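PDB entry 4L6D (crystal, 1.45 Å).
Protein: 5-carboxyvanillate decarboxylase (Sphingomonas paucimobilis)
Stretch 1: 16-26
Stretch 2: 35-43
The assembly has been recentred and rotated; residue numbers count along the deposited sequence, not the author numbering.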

# COMPACT_ATOMS: atom_id res chain seq x y z
N VAL A 16 -29.86 -10.97 4.48
CA VAL A 16 -28.40 -10.98 4.66
C VAL A 16 -28.04 -10.68 6.12
O VAL A 16 -27.19 -11.35 6.73
N VAL A 17 -28.70 -9.67 6.69
CA VAL A 17 -28.54 -9.35 8.11
C VAL A 17 -28.76 -10.59 8.96
O VAL A 17 -27.93 -10.92 9.82
N ASP A 18 -29.86 -11.30 8.71
CA ASP A 18 -30.19 -12.47 9.52
C ASP A 18 -29.12 -13.54 9.40
O ASP A 18 -28.74 -14.18 10.39
N ALA A 19 -28.63 -13.74 8.18
CA ALA A 19 -27.59 -14.74 7.96
C ALA A 19 -26.28 -14.35 8.64
O ALA A 19 -25.58 -15.21 9.18
N LEU A 20 -25.93 -13.06 8.62
CA LEU A 20 -24.71 -12.60 9.29
C LEU A 20 -24.83 -12.65 10.82
O LEU A 20 -23.85 -12.95 11.48
N ARG A 21 -26.01 -12.37 11.36
CA ARG A 21 -26.24 -12.57 12.80
C ARG A 21 -25.92 -14.01 13.20
O ARG A 21 -25.20 -14.25 14.17
N ALA A 22 -26.45 -14.97 12.44
CA ALA A 22 -26.16 -16.37 12.70
C ALA A 22 -24.67 -16.66 12.51
O ALA A 22 -24.05 -17.36 13.32
N HIS A 23 -24.08 -16.13 11.44
CA HIS A 23 -22.67 -16.38 11.19
C HIS A 23 -21.78 -15.86 12.32
O HIS A 23 -20.74 -16.46 12.63
N SER A 24 -22.20 -14.75 12.93
CA SER A 24 -21.42 -14.09 13.99
C SER A 24 -21.19 -14.99 15.20
O SER A 24 -20.27 -14.74 15.98
N ARG A 25 -22.01 -16.03 15.34
CA ARG A 25 -21.94 -16.93 16.49
C ARG A 25 -21.01 -18.12 16.24
O ARG A 25 -20.73 -18.90 17.15
N THR A 26 -20.53 -18.25 15.00
CA THR A 26 -19.71 -19.41 14.63
C THR A 26 -18.23 -19.19 14.94
O THR A 26 -17.82 -18.10 15.34
N LEU A 35 -15.45 -7.12 12.29
CA LEU A 35 -16.58 -6.33 11.78
C LEU A 35 -17.91 -7.04 12.03
O LEU A 35 -18.87 -6.43 12.51
N VAL A 36 -17.97 -8.33 11.71
CA VAL A 36 -19.25 -9.03 11.75
C VAL A 36 -19.81 -9.09 13.18
O VAL A 36 -20.99 -8.85 13.40
N ARG A 37 -18.94 -9.34 14.16
CA ARG A 37 -19.39 -9.29 15.55
C ARG A 37 -19.74 -7.87 16.00
O ARG A 37 -20.73 -7.69 16.74
N ASP A 38 -18.98 -6.87 15.56
CA ASP A 38 -19.23 -5.49 15.98
C ASP A 38 -20.58 -4.99 15.47
O ASP A 38 -21.25 -4.21 16.14
N VAL A 39 -20.97 -5.43 14.28
CA VAL A 39 -22.18 -4.92 13.65
C VAL A 39 -23.37 -5.89 13.75
O VAL A 39 -24.48 -5.47 14.07
N TYR A 40 -23.12 -7.18 13.51
CA TYR A 40 -24.20 -8.16 13.41
C TYR A 40 -24.26 -9.12 14.58
O TYR A 40 -25.13 -10.00 14.62
N GLY A 41 -23.35 -8.96 15.53
CA GLY A 41 -23.26 -9.86 16.67
C GLY A 41 -24.33 -9.66 17.73
O GLY A 41 -25.01 -8.63 17.74
N ASP A 42 -24.47 -10.63 18.62
CA ASP A 42 -25.50 -10.57 19.66
C ASP A 42 -25.30 -9.41 20.63
O ASP A 42 -26.26 -8.90 21.20
N GLU A 43 -24.06 -8.99 20.80
CA GLU A 43 -23.71 -7.94 21.73
C GLU A 43 -22.91 -6.88 20.98
O GLU A 43 -21.71 -6.71 21.23

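The two helices cross steeply, with 119° between their N-to-C directions and axes 9.2 Å apart at closest approach. Leu20, Ser24 and Arg25 contribute most from the first stretch, Tyr40, Asp42 and Val36 from the second. Tyr40 is the residue most covered by the other stretch. With chi1 m, its CA-to-CB bond points toward the first helix, and its ring lies against Leu20 (m, t). Leu20 CD1 sits over one ring face, 3.6 Å from Tyr40 CZ and 14° off the normal, a CH-pi contact. Val17 (t) meets the same ring at its edge, Val17 CG2 to Tyr40 CE1 at 4.3 Å. Val36 (t) also points toward the first stretch; Val36 CG1 faces the surface formed by Leu20 O (3.8 Å) and Ser24 CB (3.9 Å).

Beside this apolar patch the backbones come close. Arg21 CA makes a CA-H...O contact of 3.3 Å with Tyr40 O, while the Arg21 CA-to-CB bond (chi1 m) points sideways, and Arg21 NH1 forms a salt bridge with Asp18 OD1 at 3.3 Å. Ser24 OG lies 3.5 Å from Gly41 CA; a CB on Gly41 would clash with Arg37 O (2.4 Å), within its own stretch. In the p rotamer, Ser24 OG donates a 2.6 Å hydrogen bond to Arg21 O and accepts one of 2.8 Å from water 1, which in turn accepts from Asp42 N at 2.9 Å, filling the gap between hydroxyl and loop.

At the exposed margin, Arg25 and Asp42, both m at chi1, start sideways but bring their ends together in a salt bridge: Arg25 NE to Asp42 OD2 and Arg25 NH2 to Asp42 OD1 are both 3.0 Å, with the carboxylate at the guanidinium edge. Elsewhere on the margin Arg37 (m) lays CG 3.9 Å from Ser24 O. Water 2 accepts from Arg37 NE (3.0 Å) and lies 2.8 Å from both Ser24 O and Thr26 O; water 3 likewise joins Arg37 NH2 (2.7 Å) to Thr26 O (2.9 Å).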

# COMPACT_ATOMS: atom_id res chain seq x y z
CB VAL A 16 -27.70 -10.01 3.70
CG1 VAL A 16 -26.19 -10.08 3.89
CG2 VAL A 16 -28.07 -10.35 2.25
CB VAL A 17 -29.50 -8.24 8.55
CG1 VAL A 17 -29.51 -8.11 10.09
CG2 VAL A 17 -29.12 -6.93 7.91
CB ASP A 18 -31.56 -13.04 9.14
CG ASP A 18 -32.72 -12.13 9.55
OD1 ASP A 18 -32.49 -11.20 10.36
OD2 ASP A 18 -33.85 -12.35 9.07
CB ALA A 19 -27.39 -14.98 6.47
CB LEU A 20 -24.31 -11.20 8.83
CG LEU A 20 -23.73 -11.16 7.42
CD1 LEU A 20 -23.60 -9.71 6.97
CD2 LEU A 20 -22.36 -11.84 7.37
CB ARG A 21 -27.69 -12.23 13.19
CG ARG A 21 -28.02 -10.74 13.17
CD ARG A 21 -29.12 -10.42 14.20
NE ARG A 21 -29.50 -9.01 14.19
CZ ARG A 21 -30.58 -8.53 13.57
NH1 ARG A 21 -31.38 -9.36 12.91
NH2 ARG A 21 -30.86 -7.24 13.61
CB ALA A 22 -27.01 -17.28 11.82
CB HIS A 23 -22.22 -15.77 9.87
CG HIS A 23 -20.97 -16.39 9.35
ND1 HIS A 23 -20.97 -17.58 8.67
CD2 HIS A 23 -19.67 -16.01 9.45
CE1 HIS A 23 -19.73 -17.91 8.35
NE2 HIS A 23 -18.92 -16.97 8.82
CB SER A 24 -22.10 -12.80 14.45
OG SER A 24 -23.19 -13.05 15.32
CB ARG A 25 -23.34 -17.45 16.86
CG ARG A 25 -24.33 -16.33 17.12
CD ARG A 25 -25.75 -16.84 17.36
NE ARG A 25 -26.66 -15.71 17.47
CZ ARG A 25 -27.79 -15.59 16.79
NH1 ARG A 25 -28.17 -16.54 15.95
NH2 ARG A 25 -28.54 -14.51 16.95
CB THR A 26 -19.85 -19.77 13.15
OG1 THR A 26 -19.26 -18.75 12.34
CG2 THR A 26 -21.32 -19.95 12.79
CB LEU A 35 -16.43 -6.11 10.27
CG LEU A 35 -17.66 -5.60 9.53
CD1 LEU A 35 -17.89 -4.15 9.89
CD2 LEU A 35 -17.50 -5.78 8.03
CB VAL A 36 -19.17 -10.42 11.08
CG1 VAL A 36 -20.42 -11.23 11.35
CG2 VAL A 36 -18.94 -10.26 9.58
CB ARG A 37 -18.35 -9.92 16.48
CG ARG A 37 -18.25 -11.43 16.31
CD ARG A 37 -17.37 -12.02 17.39
NE ARG A 37 -16.62 -13.19 16.93
CZ ARG A 37 -15.34 -13.16 16.57
NH1 ARG A 37 -14.65 -12.03 16.63
NH2 ARG A 37 -14.74 -14.27 16.17
CB ASP A 38 -18.13 -4.55 15.49
CG ASP A 38 -16.88 -4.61 16.36
OD1 ASP A 38 -16.91 -5.25 17.43
OD2 ASP A 38 -15.87 -3.99 15.96
CB VAL A 39 -21.92 -4.54 12.17
CG1 VAL A 39 -23.23 -4.23 11.43
CG2 VAL A 39 -20.98 -3.36 12.10
CB TYR A 40 -24.06 -8.97 12.11
CG TYR A 40 -23.95 -8.11 10.88
CD1 TYR A 40 -25.09 -7.71 10.19
CD2 TYR A 40 -22.71 -7.70 10.40
CE1 TYR A 40 -24.99 -6.91 9.04
CE2 TYR A 40 -22.60 -6.91 9.27
CZ TYR A 40 -23.74 -6.52 8.59
OH TYR A 40 -23.61 -5.73 7.48
CB ASP A 42 -25.55 -11.89 20.44
CG ASP A 42 -26.11 -13.03 19.61
OD1 ASP A 42 -26.86 -12.74 18.65
OD2 ASP A 42 -25.81 -14.20 19.91
CB GLU A 43 -22.86 -8.55 22.84
CG GLU A 43 -22.69 -7.73 24.08
CD GLU A 43 -21.78 -8.43 25.06
OE1 GLU A 43 -20.71 -7.88 25.38
OE2 GLU A 43 -22.13 -9.55 25.50
O HOH W 1 -22.74 -12.94 18.06
O HOH W 2 -17.88 -15.86 17.04
O HOH W 3 -15.23 -16.81 15.34